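Local coordinates for putative uncharacterized protein (Chaetomium thermophilum, PDB 4X2H) that probably serves as the partner of another protein through its NTF2-like domain, although its precise function has not been established, at residues S130-A135 against D141-K146; W14-I19 against Q147-V152; N49-A54 against D60-E65; V85-D90 against H178-Y183. One frame throughout, in Å; residues are numbered along the deposited sequence.

Contact 1: S130-A135 against D141-K146; sequences SVYFGA and DDYVIK
The carbonyl O of F133 accepts two backbone N-H groups, that of V144 N at 2.8 Å and, weakly, that of I145 N at 3.3 Å. Two residues facing one is the mark of a classic beta bulge, set in the antiparallel hairpin of strands 122-135 and 145-157. F133 N answers with a bond to I145 O, 2.8 Å long and nearly straight at 169°. Glycine suits the next position: G134 has a positive phi of 75°, and a side chain there would collide with CG2 of V144.

On the neighbouring pair, Y132 and K146 run side by side in the same direction. The lysine chain, fully extended, lays CD 3.6 Å from CE1 of Y132 and brings NZ to its OH in a weak bond. CD2 of Y143 meets the edge of the Y132 ring at CD1, 3.7 Å away, the rings oblique. Were Y132 an alanine, a gap would probably open beside Y143 and the lysine methylenes, and NZ would lose its phenolic partner. OD1 of D142 lies 3.5 Å from A135 CB, while OD2 is bound by the hydroxyl of S136. F133 rests CB on I145 CB at 3.9 Å, with I145 O at its ring edge.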
loop_
_atom_site.group_PDB
_atom_site.type_symbol
_atom_site.label_atom_id
_atom_site.label_comp_id
_atom_site.label_asym_id
_atom_site.label_seq_id
_atom_site.Cartn_x
_atom_site.Cartn_y
_atom_site.Cartn_z
ATOM N N SER B 130 10.987 9.952 -1.748
ATOM C CA SER B 130 11.871 10.621 -0.809
ATOM C C SER B 130 11.240 11.897 -0.275
ATOM O O SER B 130 10.421 12.534 -0.947
ATOM C CB SER B 130 13.212 10.945 -1.471
ATOM O OG SER B 130 13.861 9.769 -1.929
ATOM N N VAL B 131 11.624 12.246 0.947
ATOM C CA VAL B 131 11.287 13.531 1.544
ATOM C C VAL B 131 12.574 14.321 1.692
ATOM O O VAL B 131 13.501 13.866 2.360
ATOM C CB VAL B 131 10.640 13.396 2.930
ATOM C CG1 VAL B 131 9.948 14.702 3.312
ATOM C CG2 VAL B 131 9.676 12.231 2.981
ATOM N N TYR B 132 12.631 15.497 1.081
ATOM C CA TYR B 132 13.811 16.351 1.182
ATOM C C TYR B 132 13.560 17.526 2.107
ATOM O O TYR B 132 12.625 18.297 1.903
ATOM C CB TYR B 132 14.226 16.859 -0.197
ATOM C CG TYR B 132 14.676 15.758 -1.122
ATOM C CD1 TYR B 132 15.999 15.346 -1.148
ATOM C CD2 TYR B 132 13.776 15.124 -1.963
ATOM C CE1 TYR B 132 16.415 14.331 -1.986
ATOM C CE2 TYR B 132 14.184 14.109 -2.807
ATOM C CZ TYR B 132 15.505 13.718 -2.814
ATOM O OH TYR B 132 15.914 12.709 -3.654
ATOM N N PHE B 133 14.403 17.650 3.125
ATOM C CA PHE B 133 14.341 18.777 4.047
ATOM C C PHE B 133 15.444 19.780 3.751
ATOM O O PHE B 133 16.623 19.431 3.754
ATOM C CB PHE B 133 14.452 18.286 5.486
ATOM C CG PHE B 133 13.314 17.412 5.905
ATOM C CD1 PHE B 133 13.303 16.065 5.585
ATOM C CD2 PHE B 133 12.243 17.941 6.602
ATOM C CE1 PHE B 133 12.238 15.254 5.970
ATOM C CE2 PHE B 133 11.185 17.136 6.987
ATOM C CZ PHE B 133 11.186 15.795 6.664
ATOM N N GLY B 134 15.055 21.022 3.480
ATOM C CA GLY B 134 16.013 22.105 3.313
ATOM C C GLY B 134 16.768 22.095 1.995
ATOM O O GLY B 134 17.840 22.694 1.885
ATOM N N ALA B 135 16.215 21.420 0.994
ATOM C CA ALA B 135 16.824 21.368 -0.328
ATOM C C ALA B 135 16.358 22.530 -1.196
ATOM O O ALA B 135 15.274 23.082 -0.987
ATOM C CB ALA B 135 16.497 20.048 -1.009
ATOM N N ASP B 141 20.333 16.842 -4.127
ATOM C CA ASP B 141 21.659 16.622 -3.543
ATOM C C ASP B 141 22.109 17.642 -2.489
ATOM O O ASP B 141 23.075 17.377 -1.774
ATOM C CB ASP B 141 22.712 16.564 -4.658
ATOM C CG ASP B 141 22.560 17.681 -5.671
ATOM O OD1 ASP B 141 22.308 18.833 -5.261
ATOM O OD2 ASP B 141 22.696 17.403 -6.881
ATOM N N ASP B 142 21.433 18.785 -2.374
ATOM C CA ASP B 142 21.866 19.812 -1.418
ATOM C C ASP B 142 20.960 19.897 -0.185
ATOM O O ASP B 142 20.963 20.896 0.532
ATOM C CB ASP B 142 21.967 21.180 -2.117
ATOM C CG ASP B 142 20.617 21.828 -2.387
ATOM O OD1 ASP B 142 19.568 21.154 -2.292
ATOM O OD2 ASP B 142 20.616 23.035 -2.710
ATOM N N TYR B 143 20.204 18.834 0.071
ATOM C CA TYR B 143 19.341 18.758 1.246
ATOM C C TYR B 143 20.111 18.745 2.564
ATOM O O TYR B 143 21.310 18.468 2.597
ATOM C CB TYR B 143 18.476 17.506 1.177
ATOM C CG TYR B 143 19.271 16.224 1.067
ATOM C CD1 TYR B 143 19.764 15.586 2.200
ATOM C CD2 TYR B 143 19.527 15.651 -0.171
ATOM C CE1 TYR B 143 20.489 14.411 2.102
ATOM C CE2 TYR B 143 20.251 14.477 -0.280
ATOM C CZ TYR B 143 20.730 13.864 0.860
ATOM O OH TYR B 143 21.444 12.695 0.755
ATOM N N VAL B 144 19.397 19.038 3.647
ATOM C CA VAL B 144 19.915 18.909 5.002
ATOM C C VAL B 144 19.617 17.504 5.520
ATOM O O VAL B 144 20.497 16.814 6.030
ATOM C CB VAL B 144 19.290 19.960 5.938
ATOM C CG1 VAL B 144 19.805 19.793 7.365
ATOM C CG2 VAL B 144 19.576 21.363 5.417
ATOM N N ILE B 145 18.358 17.096 5.379
ATOM C CA ILE B 145 17.929 15.739 5.699
ATOM C C ILE B 145 17.193 15.144 4.508
ATOM O O ILE B 145 16.438 15.835 3.829
ATOM C CB ILE B 145 16.995 15.694 6.937
ATOM C CG1 ILE B 145 17.693 16.266 8.174
ATOM C CG2 ILE B 145 16.505 14.267 7.202
ATOM C CD1 ILE B 145 18.919 15.493 8.617
ATOM N N LYS B 146 17.432 13.862 4.256
ATOM C CA LYS B 146 16.663 13.115 3.276
ATOM C C LYS B 146 16.091 11.871 3.935
ATOM O O LYS B 146 16.818 11.102 4.565
ATOM C CB LYS B 146 17.519 12.732 2.071
ATOM C CG LYS B 146 16.756 11.987 0.985
ATOM C CD LYS B 146 17.681 11.498 -0.116
ATOM C CE LYS B 146 16.929 10.662 -1.136
ATOM N NZ LYS B 146 17.800 10.247 -2.271
#

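Contact 2: W14-I19 against Q147-V152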
loop_
_atom_site.group_PDB
_atom_site.type_symbol
_atom_site.label_atom_id
_atom_site.label_comp_id
_atom_site.label_asym_id
_atom_site.label_seq_id
_atom_site.Cartn_x
_atom_site.Cartn_y
_atom_site.Cartn_z
ATOM N N TRP B 14 -2.512 14.569 -7.287
ATOM C CA TRP B 14 -3.217 15.585 -6.514
ATOM C C TRP B 14 -2.665 15.709 -5.097
ATOM O O TRP B 14 -2.329 16.799 -4.646
ATOM C CB TRP B 14 -4.717 15.277 -6.440
ATOM C CG TRP B 14 -5.425 16.196 -5.487
ATOM C CD1 TRP B 14 -5.818 17.476 -5.731
ATOM C CD2 TRP B 14 -5.805 15.911 -4.135
ATOM N NE1 TRP B 14 -6.413 18.010 -4.616
ATOM C CE2 TRP B 14 -6.419 17.069 -3.622
ATOM C CE3 TRP B 14 -5.675 14.792 -3.305
ATOM C CZ2 TRP B 14 -6.907 17.141 -2.322
ATOM C CZ3 TRP B 14 -6.163 14.865 -2.010
ATOM C CH2 TRP B 14 -6.768 16.033 -1.531
ATOM N N TYR B 15 -2.586 14.577 -4.405
ATOM C CA TYR B 15 -2.249 14.540 -2.987
ATOM C C TYR B 15 -0.883 15.168 -2.684
ATOM O O TYR B 15 -0.760 16.050 -1.834
ATOM C CB TYR B 15 -2.291 13.086 -2.499
ATOM C CG TYR B 15 -1.973 12.916 -1.036
ATOM C CD1 TYR B 15 -2.972 12.976 -0.072
ATOM C CD2 TYR B 15 -0.671 12.691 -0.612
ATOM C CE1 TYR B 15 -2.679 12.825 1.271
ATOM C CE2 TYR B 15 -0.372 12.533 0.722
ATOM C CZ TYR B 15 -1.375 12.606 1.662
ATOM O OH TYR B 15 -1.069 12.448 2.994
ATOM N N TYR B 16 0.146 14.728 -3.388
ATOM C CA TYR B 16 1.485 15.226 -3.106
ATOM C C TYR B 16 1.706 16.628 -3.679
ATOM O O TYR B 16 2.576 17.357 -3.213
ATOM C CB TYR B 16 2.517 14.219 -3.616
ATOM C CG TYR B 16 2.415 12.914 -2.849
ATOM C CD1 TYR B 16 2.982 12.780 -1.588
ATOM C CD2 TYR B 16 1.708 11.836 -3.363
ATOM C CE1 TYR B 16 2.868 11.598 -0.874
ATOM C CE2 TYR B 16 1.585 10.660 -2.659
ATOM C CZ TYR B 16 2.165 10.541 -1.417
ATOM O OH TYR B 16 2.032 9.360 -0.720
ATOM N N ARG B 17 0.894 17.030 -4.655
ATOM C CA ARG B 17 0.947 18.408 -5.136
ATOM C C ARG B 17 0.431 19.358 -4.050
ATOM O O ARG B 17 0.988 20.436 -3.850
ATOM C CB ARG B 17 0.133 18.579 -6.424
ATOM C CG ARG B 17 0.309 19.937 -7.099
ATOM C CD ARG B 17 -0.821 20.241 -8.075
ATOM N NE ARG B 17 -1.269 19.047 -8.794
ATOM C CZ ARG B 17 -2.541 18.682 -8.957
ATOM N NH1 ARG B 17 -3.534 19.411 -8.459
ATOM N NH2 ARG B 17 -2.825 17.573 -9.626
ATOM N N GLN B 18 -0.631 18.961 -3.352
ATOM C CA GLN B 18 -1.171 19.790 -2.273
ATOM C C GLN B 18 -0.114 19.994 -1.189
ATOM O O GLN B 18 0.136 21.118 -0.753
ATOM C CB GLN B 18 -2.427 19.165 -1.650
ATOM C CG GLN B 18 -3.587 18.895 -2.608
ATOM C CD GLN B 18 -3.762 19.975 -3.663
ATOM O OE1 GLN B 18 -3.470 19.765 -4.845
ATOM N NE2 GLN B 18 -4.240 21.134 -3.243
ATOM N N ILE B 19 0.507 18.901 -0.763
ATOM C CA ILE B 19 1.497 18.961 0.297
ATOM C C ILE B 19 2.653 19.855 -0.134
ATOM O O ILE B 19 3.048 20.756 0.601
ATOM C CB ILE B 19 2.003 17.557 0.668
ATOM C CG1 ILE B 19 0.835 16.727 1.217
ATOM C CG2 ILE B 19 3.135 17.641 1.697
ATOM C CD1 ILE B 19 1.175 15.292 1.567
ATOM N N GLN B 147 14.782 11.694 3.798
ATOM C CA GLN B 147 14.110 10.488 4.266
ATOM C C GLN B 147 13.552 9.704 3.101
ATOM O O GLN B 147 13.232 10.265 2.059
ATOM C CB GLN B 147 12.958 10.817 5.214
ATOM C CG GLN B 147 13.343 11.481 6.512
ATOM C CD GLN B 147 12.130 11.717 7.386
ATOM O OE1 GLN B 147 11.137 12.299 6.943
ATOM N NE2 GLN B 147 12.189 11.244 8.621
ATOM N N HIS B 148 13.424 8.398 3.294
ATOM C CA HIS B 148 12.600 7.574 2.429
ATOM C C HIS B 148 11.200 7.573 3.028
ATOM O O HIS B 148 11.070 7.483 4.243
ATOM C CB HIS B 148 13.161 6.151 2.334
ATOM C CG HIS B 148 12.367 5.249 1.444
ATOM N ND1 HIS B 148 12.331 5.398 0.073
ATOM C CD2 HIS B 148 11.575 4.188 1.729
ATOM C CE1 HIS B 148 11.546 4.470 -0.446
ATOM N NE2 HIS B 148 11.079 3.721 0.537
ATOM N N PHE B 149 10.160 7.709 2.209
ATOM C CA PHE B 149 8.808 7.552 2.731
ATOM C C PHE B 149 8.063 6.474 1.990
ATOM O O PHE B 149 8.341 6.178 0.827
ATOM C CB PHE B 149 8.011 8.866 2.688
ATOM C CG PHE B 149 7.422 9.203 1.344
ATOM C CD1 PHE B 149 8.124 9.979 0.444
ATOM C CD2 PHE B 149 6.142 8.784 1.000
ATOM C CE1 PHE B 149 7.590 10.309 -0.788
ATOM C CE2 PHE B 149 5.599 9.110 -0.231
ATOM C CZ PHE B 149 6.326 9.880 -1.125
ATOM N N ASN B 150 7.132 5.874 2.717
ATOM C CA ASN B 150 6.229 4.876 2.194
ATOM C C ASN B 150 4.839 5.187 2.728
ATOM O O ASN B 150 4.623 5.207 3.940
ATOM C CB ASN B 150 6.690 3.471 2.595
ATOM C CG ASN B 150 5.705 2.395 2.202
ATOM O OD1 ASN B 150 5.345 1.547 3.015
ATOM N ND2 ASN B 150 5.262 2.422 0.952
ATOM N N ASP B 151 3.924 5.483 1.808
ATOM C CA ASP B 151 2.525 5.759 2.116
ATOM C C ASP B 151 1.671 4.601 1.633
ATOM O O ASP B 151 1.904 4.082 0.548
ATOM C CB ASP B 151 2.053 7.048 1.424
ATOM C CG ASP B 151 2.011 8.255 2.347
ATOM O OD1 ASP B 151 1.798 8.095 3.566
ATOM O OD2 ASP B 151 2.167 9.387 1.829
ATOM N N VAL B 152 0.689 4.189 2.427
ATOM C CA VAL B 152 -0.336 3.288 1.925
ATOM C C VAL B 152 -1.708 3.882 2.208
ATOM O O VAL B 152 -1.932 4.498 3.249
ATOM C CB VAL B 152 -0.230 1.858 2.523
ATOM C CG1 VAL B 152 1.061 1.178 2.051
ATOM C CG2 VAL B 152 -0.346 1.877 4.040
#
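Y16 and D151 reach for each other from opposite directions, the tyrosine from helix 3-20 and the aspartate from strand 145-157. This is the core of an NTF2-like fold, in which a long N-terminal helix lies across a curved sheet; here the axes of the two segments stay 13.0 Å apart, so long side chains must span the space. Y16 OH donates over 2.6 Å to D151 OD2, which accepts with its anti lone pair, turned away from OD1. OD2 lies near the plane of the Y16 ring, and ring and carboxylate are turned 38° against each other. A tyrosine suits the place because it supplies both an apolar body and a donor at its far end. The second oxygen, OD1, is bound by NE2 of H178, so both buried carboxylate oxygens have partners, which would probably favour the ionised form.

F149 approaches Y16 from the opposite direction, and the two rings meet obliquely, their planes at 39°. Its CG sits between the backbone N and the carbonyl carbon (chi1 80°), which brings CE2 to 3.7 Å from CE1 of Y16. Y15 crosses D151 at about a right angle, and its own OH turns to NE1 of W59. Within the helix CD2 of Y15 lies 3.5 Å above the plane of the Y16 ring, over its centre.

Contact 3: N49-A54 against D60-E65; sequences NGRVVA and DTMLKE
The guanidinium group of R51 has the thioether end of M62 lying over one of its faces. SD is 3.2 Å from NH2, while the terminal methyl CE is 3.5 Å from NH1 and 3.6 Å from CZ, displaced from the middle of the group toward its rim. The two side chains come from opposite directions, the arginine off strand 51-53 and the methionine off helix 56-66. No hydrogen bond joins the segments: the contact is van der Waals packing of a flat cation on a polarisable thioether, probably with some charge-induced attraction, and methionine suits it by being long, flexible and soft. Its chain runs out nearly straight and then bends at the sulfur (chi3 65°), which swings CE over the guanidinium.

V53, two residues along the strand and on the same side as R51, gives the sulfur a branched hydrocarbon neighbour apt for a buried site, its CG2 lying 3.6 Å from SD. The charge of R51 has its own mate, since NH2 forms a salt bridge with E58, one turn before M62 on the helix; this would help to keep the guanidinium in place.

The contact thus ties the outermost strand of the NTF2-like sheet within this chain to the helix that follows it closely. Next comes strand 45-48, whose I48 touches both V53 and M62, and R51 and M62 also pack against apolar side chains of the partner protein.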
loop_
_atom_site.group_PDB
_atom_site.type_symbol
_atom_site.label_atom_id
_atom_site.label_comp_id
_atom_site.label_asym_id
_atom_site.label_seq_id
_atom_site.Cartn_x
_atom_site.Cartn_y
_atom_site.Cartn_z
ATOM N N ASN B 49 3.639 7.716 11.108
ATOM C CA ASN B 49 4.846 7.227 11.768
ATOM C C ASN B 49 4.491 6.525 13.076
ATOM O O ASN B 49 5.189 6.665 14.075
ATOM C CB ASN B 49 5.831 8.371 12.020
ATOM C CG ASN B 49 6.776 8.604 10.857
ATOM O OD1 ASN B 49 6.856 7.799 9.932
ATOM N ND2 ASN B 49 7.517 9.696 10.913
ATOM N N GLY B 50 3.385 5.787 13.061
ATOM C CA GLY B 50 2.994 4.972 14.197
ATOM C C GLY B 50 2.105 5.676 15.203
ATOM O O GLY B 50 1.680 5.070 16.186
ATOM N N ARG B 51 1.820 6.951 14.965
ATOM C CA ARG B 51 0.890 7.691 15.810
ATOM C C ARG B 51 -0.490 7.735 15.161
ATOM O O ARG B 51 -0.633 8.216 14.038
ATOM C CB ARG B 51 1.391 9.113 16.051
ATOM C CG ARG B 51 0.538 9.910 17.030
ATOM C CD ARG B 51 1.013 11.346 17.117
ATOM N NE ARG B 51 -0.048 12.294 16.794
ATOM C CZ ARG B 51 0.146 13.589 16.564
ATOM N NH1 ARG B 51 1.366 14.107 16.616
ATOM N NH2 ARG B 51 -0.887 14.368 16.277
ATOM N N VAL B 52 -1.506 7.246 15.860
ATOM C CA VAL B 52 -2.865 7.327 15.336
ATOM C C VAL B 52 -3.347 8.767 15.454
ATOM O O VAL B 52 -3.318 9.355 16.535
ATOM C CB VAL B 52 -3.828 6.371 16.072
ATOM C CG1 VAL B 52 -5.254 6.544 15.567
ATOM C CG2 VAL B 52 -3.376 4.926 15.880
ATOM N N VAL B 53 -3.779 9.329 14.329
ATOM C CA VAL B 53 -4.201 10.723 14.256
ATOM C C VAL B 53 -5.709 10.761 14.051
ATOM O O VAL B 53 -6.233 10.109 13.150
ATOM C CB VAL B 53 -3.462 11.461 13.117
ATOM C CG1 VAL B 53 -3.984 12.881 12.939
ATOM C CG2 VAL B 53 -1.961 11.478 13.399
ATOM N N ALA B 54 -6.400 11.522 14.893
ATOM C CA ALA B 54 -7.852 11.432 14.987
ATOM C C ALA B 54 -8.557 11.934 13.736
ATOM O O ALA B 54 -9.584 11.380 13.344
ATOM C CB ALA B 54 -8.345 12.203 16.202
ATOM N N ASP B 60 -3.137 17.645 8.549
ATOM C CA ASP B 60 -2.759 18.873 7.848
ATOM C C ASP B 60 -1.927 19.789 8.752
ATOM O O ASP B 60 -0.966 20.425 8.304
ATOM C CB ASP B 60 -4.002 19.617 7.346
ATOM C CG ASP B 60 -4.433 19.176 5.949
ATOM O OD1 ASP B 60 -3.554 18.864 5.117
ATOM O OD2 ASP B 60 -5.655 19.151 5.678
ATOM N N THR B 61 -2.287 19.845 10.030
ATOM C CA THR B 61 -1.562 20.683 10.984
ATOM C C THR B 61 -0.158 20.136 11.231
ATOM O O THR B 61 0.809 20.896 11.334
ATOM C CB THR B 61 -2.321 20.793 12.318
ATOM O OG1 THR B 61 -3.578 21.439 12.092
ATOM C CG2 THR B 61 -1.528 21.597 13.343
ATOM N N MET B 62 -0.049 18.815 11.318
ATOM C CA MET B 62 1.240 18.165 11.518
ATOM C C MET B 62 2.174 18.430 10.339
ATOM O O MET B 62 3.379 18.638 10.521
ATOM C CB MET B 62 1.046 16.662 11.724
ATOM C CG MET B 62 0.334 16.325 13.027
ATOM S SD MET B 62 -0.259 14.626 13.117
ATOM C CE MET B 62 1.279 13.717 13.108
ATOM N N LEU B 63 1.618 18.428 9.131
ATOM C CA LEU B 63 2.401 18.729 7.937
ATOM C C LEU B 63 2.919 20.164 7.990
ATOM O O LEU B 63 4.069 20.429 7.642
ATOM C CB LEU B 63 1.567 18.512 6.675
ATOM C CG LEU B 63 1.358 17.054 6.258
ATOM C CD1 LEU B 63 0.275 16.967 5.192
ATOM C CD2 LEU B 63 2.663 16.437 5.757
ATOM N N LYS B 64 2.065 21.083 8.430
ATOM C CA LYS B 64 2.468 22.476 8.614
ATOM C C LYS B 64 3.610 22.590 9.614
ATOM O O LYS B 64 4.592 23.300 9.375
ATOM C CB LYS B 64 1.289 23.326 9.091
ATOM C CG LYS B 64 0.309 23.710 7.998
ATOM C CD LYS B 64 -0.791 24.611 8.542
ATOM C CE LYS B 64 -2.130 23.899 8.562
ATOM N NZ LYS B 64 -3.165 24.668 9.309
ATOM N N GLU B 65 3.477 21.892 10.735
ATOM C CA GLU B 65 4.478 21.949 11.792
ATOM C C GLU B 65 5.795 21.344 11.328
ATOM O O GLU B 65 6.865 21.797 11.729
ATOM C CB GLU B 65 3.973 21.230 13.044
ATOM C CG GLU B 65 2.807 21.940 13.722
ATOM C CD GLU B 65 2.112 21.081 14.769
ATOM O OE1 GLU B 65 2.337 19.851 14.788
ATOM O OE2 GLU B 65 1.336 21.639 15.573
#

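Contact 4: V85-D90 against H178-Y183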
loop_
_atom_site.group_PDB
_atom_site.type_symbol
_atom_site.label_atom_id
_atom_site.label_comp_id
_atom_site.label_asym_id
_atom_site.label_seq_id
_atom_site.Cartn_x
_atom_site.Cartn_y
_atom_site.Cartn_z
ATOM N N VAL B 85 10.300 21.593 3.008
ATOM C CA VAL B 85 9.980 20.174 2.827
ATOM C C VAL B 85 9.493 19.909 1.412
ATOM O O VAL B 85 8.662 20.647 0.898
ATOM C CB VAL B 85 8.891 19.695 3.816
ATOM C CG1 VAL B 85 8.629 18.203 3.647
ATOM C CG2 VAL B 85 9.286 20.003 5.253
ATOM N N ARG B 86 9.998 18.847 0.792
ATOM C CA ARG B 86 9.550 18.462 -0.544
ATOM C C ARG B 86 9.430 16.951 -0.651
ATOM O O ARG B 86 10.376 16.228 -0.348
ATOM C CB ARG B 86 10.508 18.982 -1.619
ATOM C CG ARG B 86 9.965 18.820 -3.039
ATOM C CD ARG B 86 10.971 19.247 -4.098
ATOM N NE ARG B 86 11.877 18.169 -4.514
ATOM C CZ ARG B 86 13.206 18.198 -4.405
ATOM N NH1 ARG B 86 13.832 19.239 -3.870
ATOM N NH2 ARG B 86 13.923 17.166 -4.831
ATOM N N TYR B 87 8.253 16.488 -1.077
ATOM C CA TYR B 87 8.030 15.077 -1.355
ATOM C C TYR B 87 8.200 14.776 -2.836
ATOM O O TYR B 87 7.579 15.418 -3.682
ATOM C CB TYR B 87 6.628 14.655 -0.898
ATOM C CG TYR B 87 6.473 14.605 0.603
ATOM C CD1 TYR B 87 6.233 15.759 1.337
ATOM C CD2 TYR B 87 6.570 13.403 1.288
ATOM C CE1 TYR B 87 6.096 15.710 2.713
ATOM C CE2 TYR B 87 6.434 13.349 2.656
ATOM C CZ TYR B 87 6.199 14.505 3.364
ATOM O OH TYR B 87 6.064 14.458 4.731
ATOM N N ASP B 88 9.037 13.788 -3.136
ATOM C CA ASP B 88 9.252 13.313 -4.499
ATOM C C ASP B 88 8.774 11.879 -4.601
ATOM O O ASP B 88 9.312 11.008 -3.927
ATOM C CB ASP B 88 10.734 13.382 -4.885
ATOM C CG ASP B 88 11.208 14.791 -5.187
ATOM O OD1 ASP B 88 10.430 15.749 -4.998
ATOM O OD2 ASP B 88 12.377 14.936 -5.608
ATOM N N VAL B 89 7.764 11.634 -5.433
ATOM C CA VAL B 89 7.246 10.286 -5.616
ATOM C C VAL B 89 8.104 9.525 -6.619
ATOM O O VAL B 89 8.365 10.014 -7.720
ATOM C CB VAL B 89 5.781 10.304 -6.100
ATOM C CG1 VAL B 89 5.281 8.893 -6.357
ATOM C CG2 VAL B 89 4.903 11.002 -5.081
ATOM N N ASP B 90 8.531 8.327 -6.231
ATOM C CA ASP B 90 9.382 7.491 -7.073
ATOM C C ASP B 90 8.601 6.347 -7.704
ATOM O O ASP B 90 8.916 5.905 -8.807
ATOM C CB ASP B 90 10.549 6.926 -6.258
ATOM C CG ASP B 90 11.620 7.963 -5.970
ATOM O OD1 ASP B 90 11.878 8.821 -6.839
ATOM O OD2 ASP B 90 12.212 7.913 -4.871
ATOM N N HIS B 178 -5.156 5.428 5.864
ATOM C CA HIS B 178 -3.893 6.016 5.466
ATOM C C HIS B 178 -2.845 5.684 6.509
ATOM O O HIS B 178 -3.050 5.951 7.689
ATOM C CB HIS B 178 -4.034 7.531 5.312
ATOM C CG HIS B 178 -2.749 8.243 5.027
ATOM N ND1 HIS B 178 -2.576 9.584 5.283
ATOM C CD2 HIS B 178 -1.579 7.806 4.503
ATOM C CE1 HIS B 178 -1.353 9.946 4.932
ATOM N NE2 HIS B 178 -0.727 8.884 4.458
ATOM N N LYS B 179 -1.746 5.076 6.073
ATOM C CA LYS B 179 -0.577 4.895 6.923
ATOM C C LYS B 179 0.632 5.536 6.272
ATOM O O LYS B 179 0.958 5.252 5.118
ATOM C CB LYS B 179 -0.281 3.423 7.188
ATOM C CG LYS B 179 -1.434 2.639 7.757
ATOM C CD LYS B 179 -1.036 1.186 7.933
ATOM C CE LYS B 179 -2.139 0.370 8.574
ATOM N NZ LYS B 179 -2.552 0.939 9.886
ATOM N N TYR B 180 1.298 6.386 7.040
ATOM C CA TYR B 180 2.489 7.085 6.588
ATOM C C TYR B 180 3.692 6.612 7.377
ATOM O O TYR B 180 3.626 6.483 8.599
ATOM C CB TYR B 180 2.300 8.589 6.749
ATOM C CG TYR B 180 3.523 9.428 6.470
ATOM C CD1 TYR B 180 4.453 9.684 7.467
ATOM C CD2 TYR B 180 3.728 9.992 5.222
ATOM C CE1 TYR B 180 5.559 10.469 7.222
ATOM C CE2 TYR B 180 4.831 10.780 4.966
ATOM C CZ TYR B 180 5.743 11.014 5.966
ATOM O OH TYR B 180 6.839 11.802 5.704
ATOM N N ARG B 181 4.781 6.348 6.662
ATOM C CA ARG B 181 6.061 6.029 7.278
ATOM C C ARG B 181 7.175 6.765 6.561
ATOM O O ARG B 181 7.235 6.777 5.333
ATOM C CB ARG B 181 6.332 4.525 7.248
ATOM C CG ARG B 181 5.651 3.752 8.361
ATOM C CD ARG B 181 6.364 3.984 9.695
ATOM N NE ARG B 181 5.669 3.352 10.811
ATOM C CZ ARG B 181 5.990 3.538 12.087
ATOM N NH1 ARG B 181 6.994 4.345 12.412
ATOM N NH2 ARG B 181 5.307 2.919 13.039
ATOM N N ALA B 182 8.051 7.382 7.343
ATOM C CA ALA B 182 9.233 8.025 6.811
ATOM C C ALA B 182 10.384 7.769 7.769
ATOM O O ALA B 182 10.192 7.753 8.984
ATOM C CB ALA B 182 8.999 9.513 6.614
ATOM N N TYR B 183 11.571 7.541 7.220
ATOM C CA TYR B 183 12.737 7.230 8.041
ATOM C C TYR B 183 14.016 7.467 7.257
ATOM O O TYR B 183 13.972 7.647 6.039
ATOM C CB TYR B 183 12.673 5.782 8.528
ATOM C CG TYR B 183 12.283 4.802 7.445
ATOM C CD1 TYR B 183 13.227 4.293 6.567
ATOM C CD2 TYR B 183 10.962 4.397 7.291
ATOM C CE1 TYR B 183 12.871 3.403 5.572
ATOM C CE2 TYR B 183 10.598 3.508 6.304
ATOM C CZ TYR B 183 11.553 3.014 5.446
ATOM O OH TYR B 183 11.187 2.128 4.459
ATOM O OXT TYR B 183 15.114 7.490 7.826
#
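One hydrogen bond spans the contact: Y87 OH donates to Y180 OH over 2.9 Å. The donor has a second polar partner, NE2 of Q66, so this buried hydroxyl is held from two residues. CG of Y180 is anti to the backbone N (chi1 173°), which carries its hydroxyl toward Y87.

Edge packing accompanies the bond. The side chains approach from opposite directions, and Y180 OH lies in the plane of the Y87 ring, off its edge, 3.4 Å from CE2. That same CE2 sits at the edge of the Y180 ring, 3.8 Å from its CE2. Tyrosine suits both places, being long enough to meet in the middle and polar where it does so. A phenylalanine in place of Y180 would keep most of the ring packing but would probably leave the hydroxyl of Y87 without its acceptor.

Among charges, R86 of segment 85-90 grips D88 side-on, with NE 2.9 Å from OD1 and NH2 2.8 Å from OD2.

Strands 122-135 and 145-157 lie between the two bearing the tyrosines, a span that the curved NTF2-like sheet permits. F149 meets the Y87 ring edge-to-face, I19 of helix 3-20 touches Y87, and W59 of helix 56-66 packs on Y180.

In the fold
All four contacts belong to one NTF2-like domain and reach the same six-stranded mixed sheet. Along the chain contact 2 opens first, at 14-19; contact 3 closes before contacts 4 and 1 open, and contact 1 falls between the two segments of contact 4. Contacts 2 and 4 have centres about 4 Å apart and form a single core, their strands 145-157 and 173-182 lying side by side. Contact 1 lies at the turn end of the hairpin of strands 122-135 and 145-157, its centre about 15 Å from that of contact 2. The centre of contact 3 lies about 13 Å from the centres of both core contacts. Helices 3-20 and 56-66 thus pack on one sheet, which also meets the partner protein.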